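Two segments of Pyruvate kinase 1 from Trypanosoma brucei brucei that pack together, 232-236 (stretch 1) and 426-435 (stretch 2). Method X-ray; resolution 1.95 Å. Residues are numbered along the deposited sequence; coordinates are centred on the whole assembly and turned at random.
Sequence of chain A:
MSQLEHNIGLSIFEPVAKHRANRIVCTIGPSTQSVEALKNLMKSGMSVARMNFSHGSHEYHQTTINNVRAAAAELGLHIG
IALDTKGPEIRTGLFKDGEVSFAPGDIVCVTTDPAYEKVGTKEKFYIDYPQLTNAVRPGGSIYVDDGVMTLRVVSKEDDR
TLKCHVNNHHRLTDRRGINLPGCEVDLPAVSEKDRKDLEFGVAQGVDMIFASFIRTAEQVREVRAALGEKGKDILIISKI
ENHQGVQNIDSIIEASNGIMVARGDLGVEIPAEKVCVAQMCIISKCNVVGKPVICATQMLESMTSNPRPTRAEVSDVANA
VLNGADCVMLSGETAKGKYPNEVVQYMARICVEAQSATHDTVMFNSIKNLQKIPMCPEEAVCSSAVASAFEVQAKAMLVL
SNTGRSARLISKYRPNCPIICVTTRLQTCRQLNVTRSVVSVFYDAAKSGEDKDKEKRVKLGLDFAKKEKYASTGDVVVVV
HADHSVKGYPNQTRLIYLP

Stretch 1 232-236: KDILI
Stretch 2 (426-435) LQTCRQLNVT

A short segment entering a strand packs against one face of a helix almost two hundred residues later in the chain. The contact is small, burying 220 Å² over both sides. Leu235 and Gln431 mark the register, with CA atoms 7.6 Å apart.

Residues 426-431 are helical, with phi near -65° and psi near -35°. Arg430 N bonds Leu426 O at 3.1 Å, and Gln431 N bonds Gln427 O at 2.9 Å. This one-turn spacing brings Gln427 and Gln431 to the same face, both directed toward stretch 1. Further on, Asn433 ND2 bonds Arg430 O at 3.1 Å.

In stretch 1, Asp233 is in a loop at phi/psi -99/3. Ile234 (-83/133) and Leu235 (-70/143) are extended, and the strand begins at Leu235.

Gln431 makes the central contact. Its chi1 is m (-78°) and chi2 is t (174°), so the chain reaches out extended, and chi3 is -12°. NE2 donates to Asp233 O at 2.8 Å, with an N-H...O angle of 165°. An amide suits this buried site because it can satisfy a backbone carbonyl without bringing in a charge.

Leu235 points toward the helix with chi1 m and chi2 t. Its CG lies 3.8 Å from Gln431 CD, so it packs on the amide end of that side chain. Its CD1 reaches Val434 CG2 at 4.4 Å, a looser apolar contact. Val434 has chi1 m (-63°).

Ile234, also m and t, points away; its CA passes 3.9 Å from Gln431 NE2.

Gln427 is t, t with chi3 76°. Its OE1 lies 4.0 Å from Asp233 CB, a packing contact. Asp233 is exposed and points sideways, with chi1 m. Its OD2 forms a salt bridge with Lys232 NZ at 3.4 Å.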

ATOM      1  N   LYS A 232     -17.293  36.935 -18.868  1.00 24.08           N
ATOM      2  CA  LYS A 232     -16.580  35.686 -19.210  1.00 25.13           C
ATOM      3  C   LYS A 232     -15.500  35.267 -18.169  1.00 23.11           C
ATOM      4  O   LYS A 232     -15.088  34.130 -18.147  1.00 22.81           O
ATOM      5  CB  LYS A 232     -15.946  35.778 -20.597  1.00 28.22           C
ATOM      6  CG  LYS A 232     -14.723  36.684 -20.648  1.00 31.91           C
ATOM      7  CD  LYS A 232     -14.063  36.630 -22.026  1.00 42.47           C
ATOM      8  CE  LYS A 232     -13.202  37.856 -22.266  1.00 50.29           C
ATOM      9  NZ  LYS A 232     -12.295  38.100 -21.110  1.00 60.87           N
ATOM     10  N   ASP A 233     -15.049  36.196 -17.332  1.00 23.20           N
ATOM     11  CA  ASP A 233     -14.045  35.866 -16.312  1.00 24.69           C
ATOM     12  C   ASP A 233     -14.641  35.611 -14.920  1.00 24.60           C
ATOM     13  O   ASP A 233     -13.905  35.441 -13.935  1.00 21.89           O
ATOM     14  CB  ASP A 233     -13.002  36.979 -16.227  1.00 26.80           C
ATOM     15  CG  ASP A 233     -12.104  37.044 -17.478  1.00 35.29           C
ATOM     16  OD1 ASP A 233     -11.824  35.987 -18.104  1.00 36.98           O
ATOM     17  OD2 ASP A 233     -11.617  38.139 -17.780  1.00 40.71           O
ATOM     18  N   ILE A 234     -15.967  35.663 -14.818  1.00 20.61           N
ATOM     19  CA  ILE A 234     -16.633  35.462 -13.526  1.00 20.11           C
ATOM     20  C   ILE A 234     -16.749  33.954 -13.304  1.00 19.60           C
ATOM     21  O   ILE A 234     -17.066  33.229 -14.244  1.00 18.61           O
ATOM     22  CB  ILE A 234     -18.035  36.104 -13.532  1.00 21.64           C
ATOM     23  CG1 ILE A 234     -17.917  37.631 -13.677  1.00 19.96           C
ATOM     24  CG2 ILE A 234     -18.810  35.723 -12.260  1.00 20.00           C
ATOM     25  CD1 ILE A 234     -19.251  38.346 -13.921  1.00 19.62           C
ATOM     26  N   LEU A 235     -16.388  33.464 -12.116  1.00 17.95           N
ATOM     27  CA  LEU A 235     -16.458  32.007 -11.874  1.00 19.00           C
ATOM     28  C   LEU A 235     -17.911  31.560 -11.817  1.00 18.39           C
ATOM     29  O   LEU A 235     -18.748  32.234 -11.201  1.00 19.40           O
ATOM     30  CB  LEU A 235     -15.788  31.637 -10.557  1.00 19.28           C
ATOM     31  CG  LEU A 235     -14.369  32.108 -10.322  1.00 21.16           C
ATOM     32  CD1 LEU A 235     -13.911  31.519  -8.990  1.00 23.88           C
ATOM     33  CD2 LEU A 235     -13.459  31.679 -11.463  1.00 20.35           C
ATOM     34  N   ILE A 236     -18.193  30.378 -12.355  1.00 17.33           N
ATOM     35  CA  ILE A 236     -19.481  29.733 -12.092  1.00 17.21           C
ATOM     36  C   ILE A 236     -19.305  28.569 -11.111  1.00 19.17           C
ATOM     37  O   ILE A 236     -18.561  27.629 -11.379  1.00 17.02           O
ATOM     38  CB  ILE A 236     -20.148  29.237 -13.377  1.00 18.33           C
ATOM     39  CG1 ILE A 236     -20.468  30.426 -14.288  1.00 20.26           C
ATOM     40  CG2 ILE A 236     -21.411  28.436 -13.043  1.00 17.92           C
ATOM     41  CD1 ILE A 236     -21.013  30.033 -15.649  1.00 21.10           C
ATOM     42  N   LEU A 426      -6.569  42.195  -9.650  1.00 21.10           N
ATOM     43  CA  LEU A 426      -7.337  42.265  -8.408  1.00 22.52           C
ATOM     44  C   LEU A 426      -8.476  41.253  -8.369  1.00 20.84           C
ATOM     45  O   LEU A 426      -8.775  40.682  -7.325  1.00 19.07           O
ATOM     46  CB  LEU A 426      -7.884  43.679  -8.192  1.00 23.24           C
ATOM     47  CG  LEU A 426      -6.806  44.728  -7.854  1.00 24.57           C
ATOM     48  CD1 LEU A 426      -7.361  46.147  -8.033  1.00 28.38           C
ATOM     49  CD2 LEU A 426      -6.317  44.514  -6.426  1.00 24.52           C
ATOM     50  N   GLN A 427      -9.116  41.013  -9.504  1.00 18.90           N
ATOM     51  CA  GLN A 427     -10.183  40.035  -9.492  1.00 20.19           C
ATOM     52  C   GLN A 427      -9.642  38.633  -9.187  1.00 20.05           C
ATOM     53  O   GLN A 427     -10.342  37.812  -8.591  1.00 18.65           O
ATOM     54  CB  GLN A 427     -10.940  40.014 -10.799  1.00 20.85           C
ATOM     55  CG  GLN A 427     -12.069  38.992 -10.778  1.00 23.75           C
ATOM     56  CD  GLN A 427     -13.212  39.360 -11.705  1.00 28.75           C
ATOM     57  OE1 GLN A 427     -13.107  39.202 -12.903  1.00 32.59           O
ATOM     58  NE2 GLN A 427     -14.330  39.805 -11.134  1.00 34.51           N
ATOM     59  N   THR A 428      -8.403  38.350  -9.605  1.00 18.85           N
ATOM     60  CA  THR A 428      -7.806  37.066  -9.258  1.00 18.23           C
ATOM     61  C   THR A 428      -7.568  36.906  -7.763  1.00 19.51           C
ATOM     62  O   THR A 428      -7.880  35.848  -7.199  1.00 18.59           O
ATOM     63  CB  THR A 428      -6.541  36.774 -10.079  1.00 19.70           C
ATOM     64  OG1 THR A 428      -6.926  36.596 -11.453  1.00 19.93           O
ATOM     65  CG2 THR A 428      -5.851  35.479  -9.581  1.00 18.09           C
ATOM     66  N   CYS A 429      -7.128  37.983  -7.095  1.00 18.83           N
ATOM     67  CA  CYS A 429      -7.047  37.991  -5.619  1.00 19.80           C
ATOM     68  C   CYS A 429      -8.380  37.623  -5.000  1.00 20.51           C
ATOM     69  O   CYS A 429      -8.442  36.824  -4.066  1.00 19.42           O
ATOM     70  CB  CYS A 429      -6.622  39.377  -5.093  1.00 22.26           C
ATOM     71  SG  CYS A 429      -5.002  39.923  -5.643  1.00 28.03           S
ATOM     72  N   ARG A 430      -9.462  38.194  -5.537  1.00 17.40           N
ATOM     73  CA  ARG A 430     -10.768  37.987  -4.935  1.00 17.70           C
ATOM     74  C   ARG A 430     -11.254  36.572  -5.210  1.00 17.62           C
ATOM     75  O   ARG A 430     -11.903  35.929  -4.347  1.00 16.91           O
ATOM     76  CB  ARG A 430     -11.772  39.018  -5.463  1.00 16.06           C
ATOM     77  CG  ARG A 430     -11.482  40.435  -4.977  1.00 17.52           C
ATOM     78  CD  ARG A 430     -12.620  41.399  -5.328  1.00 18.60           C
ATOM     79  NE  ARG A 430     -12.763  41.587  -6.781  1.00 17.67           N
ATOM     80  CZ  ARG A 430     -12.135  42.524  -7.478  1.00 19.86           C
ATOM     81  NH1 ARG A 430     -11.244  43.318  -6.888  1.00 20.23           N
ATOM     82  NH2 ARG A 430     -12.434  42.712  -8.757  1.00 19.90           N
ATOM     83  N   GLN A 431     -10.987  36.087  -6.413  1.00 15.91           N
ATOM     84  CA  GLN A 431     -11.493  34.770  -6.805  1.00 16.75           C
ATOM     85  C   GLN A 431     -10.754  33.629  -6.092  1.00 17.37           C
ATOM     86  O   GLN A 431     -11.316  32.572  -5.870  1.00 18.13           O
ATOM     87  CB  GLN A 431     -11.422  34.603  -8.332  1.00 17.14           C
ATOM     88  CG  GLN A 431     -12.567  35.349  -9.024  1.00 17.51           C
ATOM     89  CD  GLN A 431     -12.449  35.340 -10.520  1.00 19.23           C
ATOM     90  OE1 GLN A 431     -11.412  34.980 -11.058  1.00 18.88           O
ATOM     91  NE2 GLN A 431     -13.529  35.691 -11.204  1.00 16.21           N
ATOM     92  N   LEU A 432      -9.501  33.861  -5.733  1.00 15.15           N
ATOM     93  CA  LEU A 432      -8.693  32.821  -5.120  1.00 17.17           C
ATOM     94  C   LEU A 432      -9.101  32.590  -3.662  1.00 17.85           C
ATOM     95  O   LEU A 432      -8.670  31.630  -3.034  1.00 15.94           O
ATOM     96  CB  LEU A 432      -7.199  33.151  -5.255  1.00 16.15           C
ATOM     97  CG  LEU A 432      -6.614  32.801  -6.654  1.00 17.69           C
ATOM     98  CD1 LEU A 432      -5.182  33.318  -6.749  1.00 15.57           C
ATOM     99  CD2 LEU A 432      -6.627  31.270  -6.861  1.00 15.01           C
ATOM    100  N   ASN A 433     -10.028  33.416  -3.173  1.00 17.86           N
ATOM    101  CA  ASN A 433     -10.609  33.243  -1.827  1.00 17.41           C
ATOM    102  C   ASN A 433     -11.415  31.961  -1.650  1.00 17.65           C
ATOM    103  O   ASN A 433     -11.714  31.568  -0.497  1.00 18.08           O
ATOM    104  CB  ASN A 433     -11.523  34.438  -1.456  1.00 18.15           C
ATOM    105  CG  ASN A 433     -10.749  35.637  -0.924  1.00 22.31           C
ATOM    106  OD1 ASN A 433     -10.105  35.546   0.100  1.00 25.03           O
ATOM    107  ND2 ASN A 433     -10.967  36.797  -1.528  1.00 21.16           N
ATOM    108  N   VAL A 434     -11.842  31.324  -2.745  1.00 15.66           N
ATOM    109  CA  VAL A 434     -12.476  29.998  -2.584  1.00 16.57           C
ATOM    110  C   VAL A 434     -11.515  28.807  -2.671  1.00 18.49           C
ATOM    111  O   VAL A 434     -11.948  27.669  -2.687  1.00 19.28           O
ATOM    112  CB  VAL A 434     -13.679  29.767  -3.508  1.00 16.88           C
ATOM    113  CG1 VAL A 434     -14.787  30.761  -3.194  1.00 18.50           C
ATOM    114  CG2 VAL A 434     -13.262  29.875  -4.974  1.00 18.40           C
ATOM    115  N   THR A 435     -10.213  29.070  -2.673  1.00 17.29           N
ATOM    116  CA  THR A 435      -9.261  28.002  -2.911  1.00 16.82           C
ATOM    117  C   THR A 435      -8.381  27.783  -1.700  1.00 16.13           C
ATOM    118  O   THR A 435      -7.792  28.733  -1.167  1.00 15.32           O
ATOM    119  CB  THR A 435      -8.421  28.294  -4.168  1.00 18.97           C
ATOM    120  OG1 THR A 435      -9.237  28.028  -5.323  1.00 21.08           O
ATOM    121  CG2 THR A 435      -7.209  27.398  -4.214  1.00 17.58           C
TER